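Phosphatidylinositide phosphatase SAC2 (Homo sapiens, PDB 4XUU) dephosphorylates mainly phosphatidylinositol 4-phosphate at the 4 position of inositol, and is represented here by its hSac2 domain, which has a pleckstrin-homology-type fold. Local coordinates at residues Q13-M16 / K17-P21; I141-A145 / M146-L150. All coordinates share one frame; numbering follows the deposited sequence.

Contact 1 (Q13-M16 / K17-P21); sequences QSYM and KLLLP
L19 lies alongside the Y15 ring one helical turn back, the two side chains pointing the same way. Its methyl CD1 approaches CE1 of Y15 to 3.7 Å, at an oblique slant, and both methyls spread along the phenol end: L19 CD2 is 3.9 Å from Y15 CZ. The match comes from like first torsions, for each side chain holds its CG opposite the backbone N (chi1 172° in Y15, -162° in L19). One residue earlier, L18 leans back over S14, its CD1 3.8 Å from S14 OG and 3.5 Å from S14 O, an apolar methyl resting beside the S14 hydroxyl and carbonyl. The selenium of M16, carried on a chain bent at chi2 and chi3, reaches only loosely to L19, with SE and CD2 4.5 Å apart.

These are i to i+4 and i+3 neighbours in the last two turns of helix 4-19, which stands apart from the sheet of the PH-like domain and packs against a second subunit. The turn is built on L18 N donating to S14 O (3.0 Å) and L19 N to Y15 O (2.9 Å). Weak bonds accompany them: K17 N is shared between Q13 O and S14 O, and L18 N also leans on Y15 O. L20 already has extended backbone angles, and L20 and P21 pack on Y59 of strand 57-63.

Outside this turn the second subunit meets the same face. The Y15 ring stacks on Y15 of that subunit, while L18 packs on the same tyrosine and M16 on L50 of that subunit. The hydroxyls of S14 and of Y15 of the second subunit form a weak hydrogen bond.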
loop_
_atom_site.group_PDB
_atom_site.type_symbol
_atom_site.label_atom_id
_atom_site.label_comp_id
_atom_site.label_asym_id
_atom_site.label_seq_id
_atom_site.Cartn_x
_atom_site.Cartn_y
_atom_site.Cartn_z
ATOM N N GLN A 13 -26.752 -8.257 20.447
ATOM C CA GLN A 13 -26.319 -7.251 21.421
ATOM C C GLN A 13 -25.755 -7.902 22.682
ATOM O O GLN A 13 -24.758 -7.432 23.231
ATOM C CB GLN A 13 -27.440 -6.241 21.740
ATOM C CG GLN A 13 -28.619 -6.761 22.568
ATOM C CD GLN A 13 -28.427 -6.595 24.074
ATOM O OE1 GLN A 13 -27.496 -5.926 24.529
ATOM N NE2 GLN A 13 -29.319 -7.202 24.852
ATOM N N SER A 14 -26.390 -8.994 23.109
ATOM C CA SER A 14 -25.947 -9.776 24.261
ATOM C C SER A 14 -24.549 -10.345 24.036
ATOM O O SER A 14 -23.699 -10.298 24.925
ATOM C CB SER A 14 -26.945 -10.903 24.544
ATOM O OG SER A 14 -26.567 -11.651 25.682
ATOM N N TYR A 15 -24.325 -10.867 22.833
ATOM C CA TYR A 15 -23.040 -11.429 22.426
ATOM C C TYR A 15 -21.898 -10.417 22.501
ATOM O O TYR A 15 -20.856 -10.693 23.098
ATOM C CB TYR A 15 -23.146 -11.983 21.005
ATOM C CG TYR A 15 -21.834 -12.424 20.392
ATOM C CD1 TYR A 15 -20.982 -13.295 21.064
ATOM C CD2 TYR A 15 -21.444 -11.961 19.143
ATOM C CE1 TYR A 15 -19.787 -13.704 20.504
ATOM C CE2 TYR A 15 -20.248 -12.364 18.572
ATOM C CZ TYR A 15 -19.424 -13.234 19.258
ATOM O OH TYR A 15 -18.235 -13.634 18.695
HETATM N N MSE A 16 -22.108 -9.253 21.889
HETATM C CA MSE A 16 -21.101 -8.195 21.836
HETATM C C MSE A 16 -20.790 -7.646 23.231
HETATM O O MSE A 16 -19.703 -7.120 23.472
HETATM C CB MSE A 16 -21.578 -7.072 20.911
HETATM C CG MSE A 16 -20.515 -6.531 19.957
HETATM SE SE MSE A 16 -19.796 -7.838 18.671
HETATM C CE MSE A 16 -21.433 -8.729 18.136
ATOM N N LYS A 17 -21.751 -7.793 24.140
ATOM C CA LYS A 17 -21.609 -7.349 25.520
ATOM C C LYS A 17 -20.823 -8.363 26.355
ATOM O O LYS A 17 -20.051 -7.983 27.242
ATOM C CB LYS A 17 -22.996 -7.094 26.122
ATOM C CG LYS A 17 -23.005 -6.410 27.478
ATOM C CD LYS A 17 -23.304 -7.401 28.593
ATOM C CE LYS A 17 -23.684 -6.681 29.876
ATOM N NZ LYS A 17 -24.224 -7.629 30.885
ATOM N N LEU A 18 -21.025 -9.647 26.066
ATOM C CA LEU A 18 -20.337 -10.726 26.772
ATOM C C LEU A 18 -18.903 -10.912 26.278
ATOM O O LEU A 18 -18.009 -11.240 27.058
ATOM C CB LEU A 18 -21.109 -12.040 26.619
ATOM C CG LEU A 18 -22.355 -12.249 27.478
ATOM C CD1 LEU A 18 -23.329 -13.192 26.782
ATOM C CD2 LEU A 18 -21.980 -12.767 28.857
ATOM N N LEU A 19 -18.700 -10.697 24.981
ATOM C CA LEU A 19 -17.417 -10.940 24.321
ATOM C C LEU A 19 -16.244 -10.185 24.953
ATOM O O LEU A 19 -15.140 -10.720 25.053
ATOM C CB LEU A 19 -17.523 -10.596 22.829
ATOM C CG LEU A 19 -16.481 -11.149 21.850
ATOM C CD1 LEU A 19 -16.486 -12.666 21.835
ATOM C CD2 LEU A 19 -16.733 -10.612 20.452
ATOM N N LEU A 20 -16.496 -8.948 25.377
ATOM C CA LEU A 20 -15.458 -8.071 25.902
ATOM C C LEU A 20 -15.807 -7.563 27.300
ATOM O O LEU A 20 -16.981 -7.553 27.673
ATOM C CB LEU A 20 -15.258 -6.881 24.959
ATOM C CG LEU A 20 -14.892 -7.174 23.505
ATOM C CD1 LEU A 20 -15.006 -5.919 22.668
ATOM C CD2 LEU A 20 -13.497 -7.777 23.393
ATOM N N PRO A 21 -14.790 -7.147 28.083
ATOM C CA PRO A 21 -15.038 -6.496 29.370
ATOM C C PRO A 21 -15.908 -5.244 29.243
ATOM O O PRO A 21 -15.940 -4.619 28.180
ATOM C CB PRO A 21 -13.631 -6.116 29.838
ATOM C CG PRO A 21 -12.755 -7.146 29.233
ATOM C CD PRO A 21 -13.355 -7.434 27.888
#

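Contact 2 (I141-A145 / M146-L150); sequences ITKQA and MGSDL
K143 O is the acceptor on which the turn after helix 129-145 folds back: S148 N donates to it at 3.3 Å, tilted 25° from the carbonyl plane, and M146 N adds a weak bond. G147 N meanwhile donates to Q144 O at 3.2 Å, coming from above the carbonyl plane. The i to i+5 bond S148 N to K143 O and the i to i+3 bond G147 N to Q144 O, with the positive phi of G147, make a Schellman motif, the classic C-terminal cap. A CB on G147 would jam against the carbonyl before it, so glycine suits the place. The S148 carbonyl then returns to the helix, taking a nearly linear CA-H...O contact from Q144 CA (3.3 Å).

With CG anti to the backbone N (chi1 -154°) and an extended chain to CE, K143 passes along the backbone of S148-L150. Its CE lies 3.3 Å from D149 O, its CD 3.9 Å from L150 CB, and the K143 and L150 side chains cross at about a right angle.

D149 OD1 accepts L150 N at 2.8 Å from above the carboxylate plane, and OD2 accepts K156 N of the third subunit. With an alanine in place of D149, L150 N and K156 N of the third subunit would probably lose their carboxylate acceptor, weakening this tie between the subunits. The K143 ammonium, hydrogen-bonded to the carbonyls of L78 and L81, is likely to stay charged although the residue is buried, and ties the helix end to the chain around strand 81-88.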
loop_
_atom_site.group_PDB
_atom_site.type_symbol
_atom_site.label_atom_id
_atom_site.label_comp_id
_atom_site.label_asym_id
_atom_site.label_seq_id
_atom_site.Cartn_x
_atom_site.Cartn_y
_atom_site.Cartn_z
ATOM N N ILE A 141 -3.172 2.226 14.353
ATOM C CA ILE A 141 -3.901 3.442 14.732
ATOM C C ILE A 141 -4.652 3.313 16.064
ATOM O O ILE A 141 -4.789 4.296 16.792
ATOM C CB ILE A 141 -4.863 3.964 13.626
ATOM C CG1 ILE A 141 -5.843 2.883 13.167
ATOM C CG2 ILE A 141 -4.080 4.538 12.451
ATOM C CD1 ILE A 141 -7.135 3.457 12.599
ATOM N N THR A 142 -5.133 2.110 16.375
ATOM C CA THR A 142 -5.782 1.853 17.657
ATOM C C THR A 142 -4.797 2.102 18.802
ATOM O O THR A 142 -5.142 2.751 19.796
ATOM C CB THR A 142 -6.368 0.428 17.733
ATOM O OG1 THR A 142 -7.320 0.254 16.681
ATOM C CG2 THR A 142 -7.070 0.190 19.066
ATOM N N LYS A 143 -3.570 1.612 18.641
ATOM C CA LYS A 143 -2.521 1.829 19.625
ATOM C C LYS A 143 -2.058 3.287 19.651
ATOM O O LYS A 143 -1.740 3.829 20.712
ATOM C CB LYS A 143 -1.337 0.902 19.366
ATOM C CG LYS A 143 -0.546 0.629 20.614
ATOM C CD LYS A 143 0.736 -0.097 20.344
ATOM C CE LYS A 143 1.674 0.103 21.508
ATOM N NZ LYS A 143 2.544 -1.073 21.682
ATOM N N GLN A 144 -2.024 3.914 18.477
ATOM C CA GLN A 144 -1.693 5.331 18.366
ATOM C C GLN A 144 -2.743 6.219 19.034
ATOM O O GLN A 144 -2.414 7.276 19.570
ATOM C CB GLN A 144 -1.501 5.730 16.902
ATOM C CG GLN A 144 -0.172 5.264 16.310
ATOM C CD GLN A 144 0.010 5.633 14.841
ATOM O OE1 GLN A 144 1.064 5.375 14.260
ATOM N NE2 GLN A 144 -1.013 6.235 14.238
ATOM N N ALA A 145 -3.997 5.773 19.010
ATOM C CA ALA A 145 -5.095 6.484 19.661
ATOM C C ALA A 145 -4.947 6.519 21.182
ATOM O O ALA A 145 -5.360 7.485 21.828
ATOM C CB ALA A 145 -6.429 5.866 19.274
HETATM N N MSE A 146 -4.353 5.474 21.751
HETATM C CA MSE A 146 -4.152 5.415 23.194
HETATM C C MSE A 146 -2.833 6.068 23.637
HETATM O O MSE A 146 -2.508 6.084 24.827
HETATM C CB MSE A 146 -4.304 3.981 23.718
HETATM C CG MSE A 146 -3.049 3.145 23.709
HETATM SE SE MSE A 146 -3.459 1.246 23.667
HETATM C CE MSE A 146 -4.377 1.056 25.363
ATOM N N GLY A 147 -2.091 6.620 22.677
ATOM C CA GLY A 147 -0.930 7.451 22.984
ATOM C C GLY A 147 0.430 6.933 22.558
ATOM O O GLY A 147 1.389 7.698 22.498
ATOM N N SER A 148 0.525 5.642 22.262
ATOM C CA SER A 148 1.811 5.040 21.928
ATOM C C SER A 148 2.003 4.900 20.417
ATOM O O SER A 148 1.298 5.538 19.631
ATOM C CB SER A 148 1.958 3.691 22.630
ATOM O OG SER A 148 3.320 3.314 22.700
ATOM N N ASP A 149 2.970 4.080 20.014
ATOM C CA ASP A 149 3.214 3.823 18.604
ATOM C C ASP A 149 3.408 2.329 18.343
ATOM O O ASP A 149 3.644 1.549 19.268
ATOM C CB ASP A 149 4.420 4.628 18.110
ATOM C CG ASP A 149 4.349 4.941 16.620
ATOM O OD1 ASP A 149 3.408 4.483 15.935
ATOM O OD2 ASP A 149 5.244 5.654 16.128
ATOM N N LEU A 150 3.288 1.935 17.079
ATOM C CA LEU A 150 3.461 0.546 16.689
ATOM C C LEU A 150 4.117 0.472 15.322
ATOM O O LEU A 150 3.473 0.763 14.314
ATOM C CB LEU A 150 2.111 -0.180 16.666
ATOM C CG LEU A 150 2.145 -1.681 16.360
ATOM C CD1 LEU A 150 2.870 -2.439 17.465
ATOM C CD2 LEU A 150 0.745 -2.213 16.179
#

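In the fold
Both contacts finish a helix, contact 1 at the end of helix 4-19, while contact 2 spans the end of helix 129-145 and the loop after it, yet they do not touch: their centres lie 24 Å apart and their nearest atoms about 11 Å. Each is about as far from the middle of the chain, at 19 and 17 Å. In sequence, the seven strands from 26-34 to 110-119 lie between them. What they share is the second subunit, which both reach; contact 2 also reaches a third. The catalytic SAC domain is a separate part of the full protein, so neither contact lines a catalytic pocket; they concern helix ends and subunit association.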